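Local coordinates for amine oxidase domain-containing protein (Pyrococcus furiosus, PDB 3NRN), which binds AMP in a Rossmann-type nucleotide pocket and is probably a flavin-dependent oxidoreductase of the amine oxidase family, its substrate unknown, at residues 123-134 / 160-170; 267-277 / 341-352. One frame throughout, in Å; residues are numbered along the deposited sequence.

How the contacts relate
Contact 1 (123-134 / 160-170) joins the starts of helices 130-137 and 165-178, about 21 Å from the centre of the chain, whereas contact 2 (267-277 / 341-352) adds the outermost strand 345-351 to the mixed sheet of seven strands. They follow one another along the chain, contact 1 closing before contact 2 opens. Their centres lie about 31 Å apart; the nearest atoms approach to about 7 Å without touching. Val158 is touched by Leu163 of contact 1 and by Ser267 of contact 2. Contact 2 is the one near the nucleotide: the side chain of Tyr352 comes within about 5 Å of that of Arg38, which binds AMP, and about 9 Å from AMP itself. Contact 1 lies away from that pocket.

Contact 1 of 2, residues 123-134 / 160-170; sequences LPKEEIPADEWI and LSDLTALELAK
Trp133 lies with one face of its indole on the methyl of Ala165, a CH-pi contact that joins the N-terminal turns of helices 130-137 and 165-178, whose short segments meet at 76°. Ala165 CB is 3.7 Å from the centroid of the five-membered ring and 22° off its normal, nearest to CG. From the ring edge, near its plane, comes Leu168 CD2, 3.8 Å from Trp133 NE1. That indole nitrogen is buried and has no polar partner in the model. The same CD2 also packs on Ala130 CB and Ile134 CD1; CG of Leu168, set anti to the backbone N, carries it across to them.

The methyl of Ala169 lies oblique to the indole and presses tightly on Pro124 CD at 3.5 Å. It also meets Leu123 CD2, while Leu123 CD1 reaches the aliphatic chain of Lys170; Leu123 crosses both Leu166 and Lys170 at about a right angle. Leu160 packs against Ala130 and Asp131 and also touches Leu148 of helix 142-156.

A single beta bridge, Pro129 with Thr164, sets these helix starts side by side, both residues at N-cap positions. Ala165 N donates to Ile128 O (2.9 Å) and Ala130 N to Leu163 O (2.8 Å). Thr164 also caps its own helix, its OG1 accepting from Glu167 N at 3.0 Å with an N-H...O angle of 158°.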
loop_
_atom_site.group_PDB
_atom_site.type_symbol
_atom_site.label_atom_id
_atom_site.label_comp_id
_atom_site.label_asym_id
_atom_site.label_seq_id
_atom_site.Cartn_x
_atom_site.Cartn_y
_atom_site.Cartn_z
ATOM N N LEU A 123 0.070 -15.820 18.563
ATOM C CA LEU A 123 1.201 -15.502 17.698
ATOM C C LEU A 123 2.510 -16.059 18.254
ATOM O O LEU A 123 2.615 -16.361 19.441
ATOM C CB LEU A 123 1.314 -13.986 17.528
ATOM C CG LEU A 123 0.107 -13.294 16.888
ATOM C CD1 LEU A 123 0.322 -11.795 16.889
ATOM C CD2 LEU A 123 -0.095 -13.803 15.470
ATOM N N PRO A 124 3.532 -16.196 17.395
ATOM C CA PRO A 124 4.837 -16.721 17.803
ATOM C C PRO A 124 5.659 -15.836 18.738
ATOM O O PRO A 124 5.947 -14.678 18.431
ATOM C CB PRO A 124 5.540 -16.956 16.469
ATOM C CG PRO A 124 4.966 -15.887 15.600
ATOM C CD PRO A 124 3.501 -15.955 15.943
ATOM N N LYS A 125 6.034 -16.404 19.880
ATOM C CA LYS A 125 6.849 -15.708 20.872
ATOM C C LYS A 125 8.273 -15.713 20.321
ATOM O O LYS A 125 9.151 -14.993 20.796
ATOM C CB LYS A 125 6.794 -16.458 22.209
ATOM C CG LYS A 125 7.643 -15.871 23.340
ATOM C CD LYS A 125 6.988 -14.667 24.010
ATOM C CE LYS A 125 7.059 -13.423 23.142
ATOM N NZ LYS A 125 8.469 -13.024 22.867
ATOM N N GLU A 126 8.478 -16.542 19.304
ATOM C CA GLU A 126 9.770 -16.681 18.646
ATOM C C GLU A 126 10.200 -15.373 17.985
ATOM O O GLU A 126 9.371 -14.629 17.454
ATOM C CB GLU A 126 9.692 -17.768 17.564
ATOM C CG GLU A 126 9.287 -19.156 18.049
ATOM C CD GLU A 126 10.475 -19.996 18.482
ATOM O OE1 GLU A 126 11.420 -20.145 17.678
ATOM O OE2 GLU A 126 10.464 -20.512 19.620
ATOM N N GLU A 127 11.500 -15.097 18.029
ATOM C CA GLU A 127 12.053 -13.906 17.397
ATOM C C GLU A 127 13.097 -14.382 16.396
ATOM O O GLU A 127 14.295 -14.164 16.565
ATOM C CB GLU A 127 12.689 -12.959 18.425
ATOM C CG GLU A 127 13.729 -13.583 19.341
ATOM C CD GLU A 127 13.133 -14.099 20.637
ATOM O OE1 GLU A 127 12.314 -15.043 20.590
ATOM O OE2 GLU A 127 13.484 -13.552 21.706
ATOM N N ILE A 128 12.616 -15.048 15.352
ATOM C CA ILE A 128 13.474 -15.584 14.307
ATOM C C ILE A 128 12.911 -15.214 12.933
ATOM O O ILE A 128 11.748 -14.829 12.815
ATOM C CB ILE A 128 13.554 -17.115 14.415
ATOM C CG1 ILE A 128 12.159 -17.715 14.229
ATOM C CG2 ILE A 128 14.127 -17.512 15.770
ATOM C CD1 ILE A 128 12.108 -19.218 14.388
ATOM N N PRO A 129 13.733 -15.330 11.876
ATOM C CA PRO A 129 13.272 -15.000 10.525
ATOM C C PRO A 129 12.031 -15.804 10.179
ATOM O O PRO A 129 11.843 -16.907 10.686
ATOM C CB PRO A 129 14.463 -15.382 9.651
ATOM C CG PRO A 129 15.627 -15.138 10.550
ATOM C CD PRO A 129 15.150 -15.730 11.856
ATOM N N ALA A 130 11.195 -15.254 9.304
ATOM C CA ALA A 130 9.968 -15.923 8.893
ATOM C C ALA A 130 10.232 -17.248 8.170
ATOM O O ALA A 130 9.511 -18.222 8.372
ATOM C CB ALA A 130 9.141 -14.991 8.006
ATOM N N ASP A 131 11.262 -17.287 7.331
ATOM C CA ASP A 131 11.583 -18.509 6.594
ATOM C C ASP A 131 12.043 -19.607 7.546
ATOM O O ASP A 131 11.823 -20.793 7.305
ATOM C CB ASP A 131 12.674 -18.233 5.552
ATOM C CG ASP A 131 14.018 -17.905 6.179
ATOM O OD1 ASP A 131 14.072 -17.021 7.056
ATOM O OD2 ASP A 131 15.026 -18.531 5.789
ATOM N N GLU A 132 12.671 -19.200 8.640
ATOM C CA GLU A 132 13.168 -20.139 9.630
ATOM C C GLU A 132 12.014 -20.761 10.399
ATOM O O GLU A 132 11.978 -21.977 10.608
ATOM C CB GLU A 132 14.100 -19.417 10.597
ATOM C CG GLU A 132 15.060 -20.326 11.331
ATOM C CD GLU A 132 16.156 -19.550 12.033
ATOM O OE1 GLU A 132 15.919 -19.055 13.155
ATOM O OE2 GLU A 132 17.254 -19.426 11.447
ATOM N N TRP A 133 11.063 -19.925 10.807
ATOM C CA TRP A 133 9.921 -20.406 11.568
ATOM C C TRP A 133 8.985 -21.274 10.729
ATOM O O TRP A 133 8.360 -22.195 11.252
ATOM C CB TRP A 133 9.196 -19.218 12.229
ATOM C CG TRP A 133 7.818 -18.887 11.745
ATOM C CD1 TRP A 133 7.465 -18.409 10.514
ATOM C CD2 TRP A 133 6.612 -18.945 12.512
ATOM N NE1 TRP A 133 6.113 -18.159 10.471
ATOM C CE2 TRP A 133 5.565 -18.480 11.684
ATOM C CE3 TRP A 133 6.313 -19.340 13.822
ATOM C CZ2 TRP A 133 4.240 -18.405 12.120
ATOM C CZ3 TRP A 133 4.998 -19.264 14.256
ATOM C CH2 TRP A 133 3.977 -18.798 13.407
ATOM N N ILE A 134 8.905 -21.004 9.428
ATOM C CA ILE A 134 8.057 -21.811 8.557
ATOM C C ILE A 134 8.669 -23.214 8.428
ATOM O O ILE A 134 7.962 -24.216 8.495
ATOM C CB ILE A 134 7.912 -21.166 7.147
ATOM C CG1 ILE A 134 7.075 -19.884 7.243
ATOM C CG2 ILE A 134 7.257 -22.150 6.173
ATOM C CD1 ILE A 134 5.663 -20.095 7.772
ATOM N N LEU A 160 11.449 -13.509 2.262
ATOM C CA LEU A 160 10.866 -14.103 3.454
ATOM C C LEU A 160 11.806 -13.971 4.656
ATOM O O LEU A 160 11.366 -13.691 5.775
ATOM C CB LEU A 160 10.539 -15.572 3.183
ATOM C CG LEU A 160 9.507 -16.225 4.101
ATOM C CD1 LEU A 160 8.247 -15.373 4.166
ATOM C CD2 LEU A 160 9.178 -17.606 3.573
ATOM N N SER A 161 13.102 -14.152 4.422
ATOM C CA SER A 161 14.079 -14.046 5.502
ATOM C C SER A 161 14.185 -12.620 6.047
ATOM O O SER A 161 14.783 -12.398 7.101
ATOM C CB SER A 161 15.460 -14.535 5.030
ATOM O OG SER A 161 15.915 -13.816 3.893
ATOM N N ASP A 162 13.596 -11.657 5.341
ATOM C CA ASP A 162 13.633 -10.267 5.787
ATOM C C ASP A 162 12.482 -9.924 6.729
ATOM O O ASP A 162 12.453 -8.843 7.320
ATOM C CB ASP A 162 13.614 -9.313 4.593
ATOM C CG ASP A 162 14.912 -9.335 3.811
ATOM O OD1 ASP A 162 15.984 -9.250 4.441
ATOM O OD2 ASP A 162 14.860 -9.427 2.568
ATOM N N LEU A 163 11.528 -10.836 6.856
ATOM C CA LEU A 163 10.388 -10.632 7.746
ATOM C C LEU A 163 10.595 -11.453 9.015
ATOM O O LEU A 163 11.233 -12.503 8.975
ATOM C CB LEU A 163 9.090 -11.087 7.068
ATOM C CG LEU A 163 8.522 -10.279 5.895
ATOM C CD1 LEU A 163 7.378 -11.056 5.258
ATOM C CD2 LEU A 163 8.031 -8.922 6.385
ATOM N N THR A 164 10.077 -10.970 10.142
ATOM C CA THR A 164 10.190 -11.715 11.392
ATOM C C THR A 164 9.023 -12.700 11.385
ATOM O O THR A 164 8.073 -12.525 10.627
ATOM C CB THR A 164 10.061 -10.795 12.626
ATOM O OG1 THR A 164 8.758 -10.201 12.646
ATOM C CG2 THR A 164 11.122 -9.689 12.589
ATOM N N ALA A 165 9.088 -13.734 12.214
ATOM C CA ALA A 165 8.011 -14.714 12.251
ATOM C C ALA A 165 6.732 -14.016 12.695
ATOM O O ALA A 165 5.650 -14.320 12.217
ATOM C CB ALA A 165 8.360 -15.848 13.215
ATOM N N LEU A 166 6.882 -13.071 13.614
ATOM C CA LEU A 166 5.761 -12.316 14.150
ATOM C C LEU A 166 5.086 -11.464 13.082
ATOM O O LEU A 166 3.861 -11.430 12.997
ATOM C CB LEU A 166 6.239 -11.424 15.300
ATOM C CG LEU A 166 5.158 -10.644 16.051
ATOM C CD1 LEU A 166 4.097 -11.600 16.583
ATOM C CD2 LEU A 166 5.795 -9.874 17.183
ATOM N N GLU A 167 5.881 -10.776 12.268
ATOM C CA GLU A 167 5.321 -9.937 11.217
ATOM C C GLU A 167 4.539 -10.779 10.224
ATOM O O GLU A 167 3.421 -10.422 9.853
ATOM C CB GLU A 167 6.425 -9.164 10.495
ATOM C CG GLU A 167 5.938 -8.265 9.362
ATOM C CD GLU A 167 4.796 -7.347 9.771
ATOM O OE1 GLU A 167 4.793 -6.867 10.920
ATOM O OE2 GLU A 167 3.905 -7.090 8.933
ATOM N N LEU A 168 5.117 -11.902 9.800
ATOM C CA LEU A 168 4.425 -12.776 8.854
ATOM C C LEU A 168 3.150 -13.323 9.479
ATOM O O LEU A 168 2.115 -13.426 8.818
ATOM C CB LEU A 168 5.311 -13.957 8.433
ATOM C CG LEU A 168 4.593 -14.959 7.520
ATOM C CD1 LEU A 168 4.242 -14.274 6.212
ATOM C CD2 LEU A 168 5.467 -16.176 7.261
ATOM N N ALA A 169 3.239 -13.687 10.754
ATOM C CA ALA A 169 2.089 -14.222 11.471
ATOM C C ALA A 169 0.970 -13.185 11.494
ATOM O O ALA A 169 -0.193 -13.514 11.282
ATOM C CB ALA A 169 2.485 -14.602 12.898
ATOM N N LYS A 170 1.325 -11.933 11.751
ATOM C CA LYS A 170 0.324 -10.871 11.799
ATOM C C LYS A 170 -0.299 -10.611 10.432
ATOM O O LYS A 170 -1.492 -10.316 10.330
ATOM C CB LYS A 170 0.942 -9.596 12.380
ATOM C CG LYS A 170 1.212 -9.712 13.877
ATOM C CD LYS A 170 1.897 -8.481 14.414
ATOM C CE LYS A 170 2.003 -8.527 15.925
ATOM N NZ LYS A 170 2.679 -7.310 16.465
#

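Contact 2 of 2, residues 267-277 / 341-352; sequences SEGIKFNLAVP and FPEGEPLLAQVY
Asn273 spreads its side-chain amide between two acceptors on the facing strand: ND2 donates to Gln350 OE1 and to the backbone Leu348 O, each at 2.9 Å. Gln350 OE1 lies in the amide plane of Asn273, yet ND2 stands above the carbonyl plane of Gln350, the two amides being turned 55° apart. Leu348 O is gripped twice, since Asn273 N also donates to it. With an alanine here, Gln350 OE1 would probably lose this donor and Leu348 O one of its two.

Beside this pair, Lys271 CD lies 3.3 Å from Tyr352 CE2. The bend at chi3 (55°) then turns CE and NZ, leaving NZ oblique to the Tyr352 ring. Lys271 NZ bonds outward to Gly52 O and Ser50 O, and Gln350 NE2 also bonds to Ser50 O.

Strands 269-277 and 345-351 form an antiparallel pair at the edge of the mixed sheet, interrupted by a classic beta bulge in which Leu347 and Leu348 both face Asn273. Asn273 O takes Leu347 N at 3.0 Å and, weakly, Leu348 N at 3.4 Å. From the bulge, Leu347 CG packs tightly on Ala275 CB (3.5 Å), and both side chains touch Phe47.

On the other face, Leu274 has CG anti to the backbone N (chi1 -173°), which directs its branches toward 341-346 and puts CD2 3.6 Å from Phe341 CD2. Phe272 meets Trp334 of helix 326-340 edge-to-face, and Ala349 touches that same tryptophan. Strand 312-320 flanks 269-277 opposite 345-351, bonding backbone to backbone at Phe272 with Ala317.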
loop_
_atom_site.group_PDB
_atom_site.type_symbol
_atom_site.label_atom_id
_atom_site.label_comp_id
_atom_site.label_asym_id
_atom_site.label_seq_id
_atom_site.Cartn_x
_atom_site.Cartn_y
_atom_site.Cartn_z
ATOM N N SER A 267 12.709 0.073 0.269
ATOM C CA SER A 267 12.775 -1.151 -0.522
ATOM C C SER A 267 12.145 -0.871 -1.880
ATOM O O SER A 267 10.931 -0.679 -1.977
ATOM C CB SER A 267 12.013 -2.283 0.178
ATOM O OG SER A 267 12.604 -2.608 1.428
ATOM N N GLU A 268 12.969 -0.840 -2.924
ATOM C CA GLU A 268 12.480 -0.567 -4.268
ATOM C C GLU A 268 11.691 -1.702 -4.902
ATOM O O GLU A 268 11.821 -2.868 -4.526
ATOM C CB GLU A 268 13.634 -0.200 -5.202
ATOM C CG GLU A 268 14.090 1.244 -5.120
ATOM C CD GLU A 268 15.312 1.416 -4.249
ATOM O OE1 GLU A 268 16.332 0.745 -4.525
ATOM O OE2 GLU A 268 15.257 2.220 -3.294
ATOM N N GLY A 269 10.874 -1.334 -5.882
ATOM C CA GLY A 269 10.068 -2.302 -6.598
ATOM C C GLY A 269 9.916 -1.885 -8.049
ATOM O O GLY A 269 10.121 -0.722 -8.404
ATOM N N ILE A 270 9.569 -2.839 -8.901
ATOM C CA ILE A 270 9.381 -2.549 -10.306
ATOM C C ILE A 270 8.003 -3.029 -10.714
ATOM O O ILE A 270 7.581 -4.127 -10.349
ATOM C CB ILE A 270 10.461 -3.236 -11.196
ATOM C CG1 ILE A 270 11.848 -2.685 -10.848
ATOM C CG2 ILE A 270 10.161 -2.985 -12.672
ATOM C CD1 ILE A 270 12.959 -3.131 -11.778
ATOM N N LYS A 271 7.300 -2.180 -11.454
ATOM C CA LYS A 271 5.967 -2.493 -11.939
ATOM C C LYS A 271 6.001 -2.644 -13.450
ATOM O O LYS A 271 6.594 -1.828 -14.154
ATOM C CB LYS A 271 4.991 -1.382 -11.559
ATOM C CG LYS A 271 4.187 -1.656 -10.299
ATOM C CD LYS A 271 3.467 -0.405 -9.822
ATOM C CE LYS A 271 2.587 0.202 -10.909
ATOM N NZ LYS A 271 2.108 1.554 -10.492
ATOM N N PHE A 272 5.369 -3.701 -13.939
ATOM C CA PHE A 272 5.311 -3.971 -15.365
ATOM C C PHE A 272 3.875 -3.840 -15.842
ATOM O O PHE A 272 2.983 -4.530 -15.358
ATOM C CB PHE A 272 5.833 -5.384 -15.652
ATOM C CG PHE A 272 7.296 -5.555 -15.360
ATOM C CD1 PHE A 272 8.248 -5.317 -16.345
ATOM C CD2 PHE A 272 7.729 -5.910 -14.083
ATOM C CE1 PHE A 272 9.610 -5.431 -16.068
ATOM C CE2 PHE A 272 9.089 -6.026 -13.795
ATOM C CZ PHE A 272 10.031 -5.786 -14.789
ATOM N N ASN A 273 3.656 -2.935 -16.784
ATOM C CA ASN A 273 2.327 -2.725 -17.342
ATOM C C ASN A 273 2.358 -3.405 -18.711
ATOM O O ASN A 273 3.086 -2.974 -19.602
ATOM C CB ASN A 273 2.061 -1.224 -17.472
ATOM C CG ASN A 273 2.161 -0.494 -16.133
ATOM O OD1 ASN A 273 1.254 -0.570 -15.308
ATOM N ND2 ASN A 273 3.273 0.201 -15.911
ATOM N N LEU A 274 1.575 -4.471 -18.862
ATOM C CA LEU A 274 1.548 -5.253 -20.098
ATOM C C LEU A 274 0.206 -5.209 -20.824
ATOM O O LEU A 274 -0.839 -5.459 -20.228
ATOM C CB LEU A 274 1.900 -6.711 -19.774
ATOM C CG LEU A 274 2.105 -7.706 -20.920
ATOM C CD1 LEU A 274 3.421 -7.407 -21.625
ATOM C CD2 LEU A 274 2.121 -9.127 -20.366
ATOM N N ALA A 275 0.242 -4.899 -22.117
ATOM C CA ALA A 275 -0.976 -4.833 -22.924
ATOM C C ALA A 275 -1.163 -6.131 -23.705
ATOM O O ALA A 275 -0.570 -6.317 -24.767
ATOM C CB ALA A 275 -0.904 -3.650 -23.882
ATOM N N VAL A 276 -1.987 -7.025 -23.170
ATOM C CA VAL A 276 -2.247 -8.303 -23.815
ATOM C C VAL A 276 -3.506 -8.222 -24.682
ATOM O O VAL A 276 -4.579 -7.839 -24.213
ATOM C CB VAL A 276 -2.409 -9.438 -22.769
ATOM C CG1 VAL A 276 -1.200 -9.468 -21.840
ATOM C CG2 VAL A 276 -3.677 -9.237 -21.966
ATOM N N PRO A 277 -3.378 -8.563 -25.973
ATOM C CA PRO A 277 -4.510 -8.526 -26.904
ATOM C C PRO A 277 -5.591 -9.551 -26.572
ATOM O O PRO A 277 -5.289 -10.678 -26.177
ATOM C CB PRO A 277 -3.854 -8.812 -28.254
ATOM C CG PRO A 277 -2.463 -8.283 -28.079
ATOM C CD PRO A 277 -2.113 -8.769 -26.699
ATOM N N PHE A 341 2.950 -14.643 -21.245
ATOM C CA PHE A 341 2.043 -14.001 -22.195
ATOM C C PHE A 341 2.779 -13.757 -23.513
ATOM O O PHE A 341 3.336 -12.680 -23.732
ATOM C CB PHE A 341 1.558 -12.656 -21.652
ATOM C CG PHE A 341 0.724 -12.762 -20.413
ATOM C CD1 PHE A 341 -0.585 -13.234 -20.477
ATOM C CD2 PHE A 341 1.240 -12.378 -19.180
ATOM C CE1 PHE A 341 -1.368 -13.318 -19.331
ATOM C CE2 PHE A 341 0.466 -12.459 -18.028
ATOM C CZ PHE A 341 -0.843 -12.930 -18.103
ATOM N N PRO A 342 2.786 -14.757 -24.410
ATOM C CA PRO A 342 3.456 -14.647 -25.708
ATOM C C PRO A 342 3.011 -13.445 -26.538
ATOM O O PRO A 342 3.833 -12.778 -27.167
ATOM C CB PRO A 342 3.112 -15.973 -26.382
ATOM C CG PRO A 342 3.037 -16.919 -25.222
ATOM C CD PRO A 342 2.238 -16.112 -24.221
ATOM N N GLU A 343 1.711 -13.165 -26.530
ATOM C CA GLU A 343 1.166 -12.055 -27.307
ATOM C C GLU A 343 1.222 -10.705 -26.601
ATOM O O GLU A 343 0.812 -9.690 -27.164
ATOM C CB GLU A 343 -0.281 -12.359 -27.702
ATOM C CG GLU A 343 -0.470 -13.723 -28.351
ATOM C CD GLU A 343 0.472 -13.950 -29.519
ATOM O OE1 GLU A 343 0.379 -13.206 -30.522
ATOM O OE2 GLU A 343 1.310 -14.873 -29.433
ATOM N N GLY A 344 1.735 -10.686 -25.376
ATOM C CA GLY A 344 1.807 -9.437 -24.633
ATOM C C GLY A 344 2.809 -8.424 -25.153
ATOM O O GLY A 344 3.925 -8.777 -25.527
ATOM N N GLU A 345 2.414 -7.152 -25.173
ATOM C CA GLU A 345 3.296 -6.088 -25.639
ATOM C C GLU A 345 3.574 -5.036 -24.567
ATOM O O GLU A 345 2.688 -4.282 -24.171
ATOM C CB GLU A 345 2.716 -5.436 -26.898
ATOM C CG GLU A 345 1.206 -5.553 -27.035
ATOM C CD GLU A 345 0.743 -5.403 -28.477
ATOM O OE1 GLU A 345 -0.472 -5.528 -28.737
ATOM O OE2 GLU A 345 1.596 -5.163 -29.355
ATOM N N PRO A 346 4.824 -4.979 -24.083
ATOM C CA PRO A 346 5.283 -4.043 -23.052
ATOM C C PRO A 346 4.798 -2.610 -23.244
ATOM O O PRO A 346 5.021 -2.007 -24.293
ATOM C CB PRO A 346 6.802 -4.153 -23.144
ATOM C CG PRO A 346 6.999 -5.593 -23.500
ATOM C CD PRO A 346 5.942 -5.817 -24.559
ATOM N N LEU A 347 4.136 -2.072 -22.223
ATOM C CA LEU A 347 3.626 -0.703 -22.269
ATOM C C LEU A 347 4.536 0.245 -21.501
ATOM O O LEU A 347 4.890 1.316 -21.992
ATOM C CB LEU A 347 2.225 -0.623 -21.660
ATOM C CG LEU A 347 1.010 -1.096 -22.455
ATOM C CD1 LEU A 347 -0.232 -0.962 -21.585
ATOM C CD2 LEU A 347 0.861 -0.267 -23.718
ATOM N N LEU A 348 4.908 -0.157 -20.289
ATOM C CA LEU A 348 5.754 0.669 -19.445
ATOM C C LEU A 348 6.182 -0.063 -18.177
ATOM O O LEU A 348 5.400 -0.799 -17.568
ATOM C CB LEU A 348 5.001 1.945 -19.056
ATOM C CG LEU A 348 5.668 2.928 -18.095
ATOM C CD1 LEU A 348 6.675 3.781 -18.853
ATOM C CD2 LEU A 348 4.608 3.816 -17.460
ATOM N N ALA A 349 7.436 0.144 -17.794
ATOM C CA ALA A 349 7.976 -0.452 -16.585
ATOM C C ALA A 349 8.169 0.734 -15.654
ATOM O O ALA A 349 8.785 1.727 -16.035
ATOM C CB ALA A 349 9.309 -1.125 -16.871
ATOM N N GLN A 350 7.623 0.650 -14.450
ATOM C CA GLN A 350 7.755 1.746 -13.500
ATOM C C GLN A 350 8.580 1.328 -12.294
ATOM O O GLN A 350 8.313 0.293 -11.676
ATOM C CB GLN A 350 6.375 2.213 -13.033
ATOM C CG GLN A 350 5.579 2.984 -14.070
ATOM C CD GLN A 350 4.108 3.079 -13.701
ATOM O OE1 GLN A 350 3.409 2.069 -13.642
ATOM N NE2 GLN A 350 3.635 4.290 -13.447
ATOM N N VAL A 351 9.584 2.138 -11.970
ATOM C CA VAL A 351 10.451 1.877 -10.828
ATOM C C VAL A 351 9.979 2.718 -9.649
ATOM O O VAL A 351 9.853 3.936 -9.761
ATOM C CB VAL A 351 11.921 2.249 -11.132
ATOM C CG1 VAL A 351 12.800 1.912 -9.931
ATOM C CG2 VAL A 351 12.405 1.512 -12.364
ATOM N N TYR A 352 9.724 2.067 -8.519
ATOM C CA TYR A 352 9.259 2.770 -7.328
ATOM C C TYR A 352 10.135 2.491 -6.116
ATOM O O TYR A 352 10.593 1.367 -5.917
ATOM C CB TYR A 352 7.816 2.375 -7.021
ATOM C CG TYR A 352 6.810 2.891 -8.026
ATOM C CD1 TYR A 352 6.610 4.261 -8.201
ATOM C CD2 TYR A 352 6.048 2.012 -8.796
ATOM C CE1 TYR A 352 5.676 4.746 -9.116
ATOM C CE2 TYR A 352 5.107 2.487 -9.716
ATOM C CZ TYR A 352 4.928 3.853 -9.868
ATOM O OH TYR A 352 4.004 4.327 -10.772
#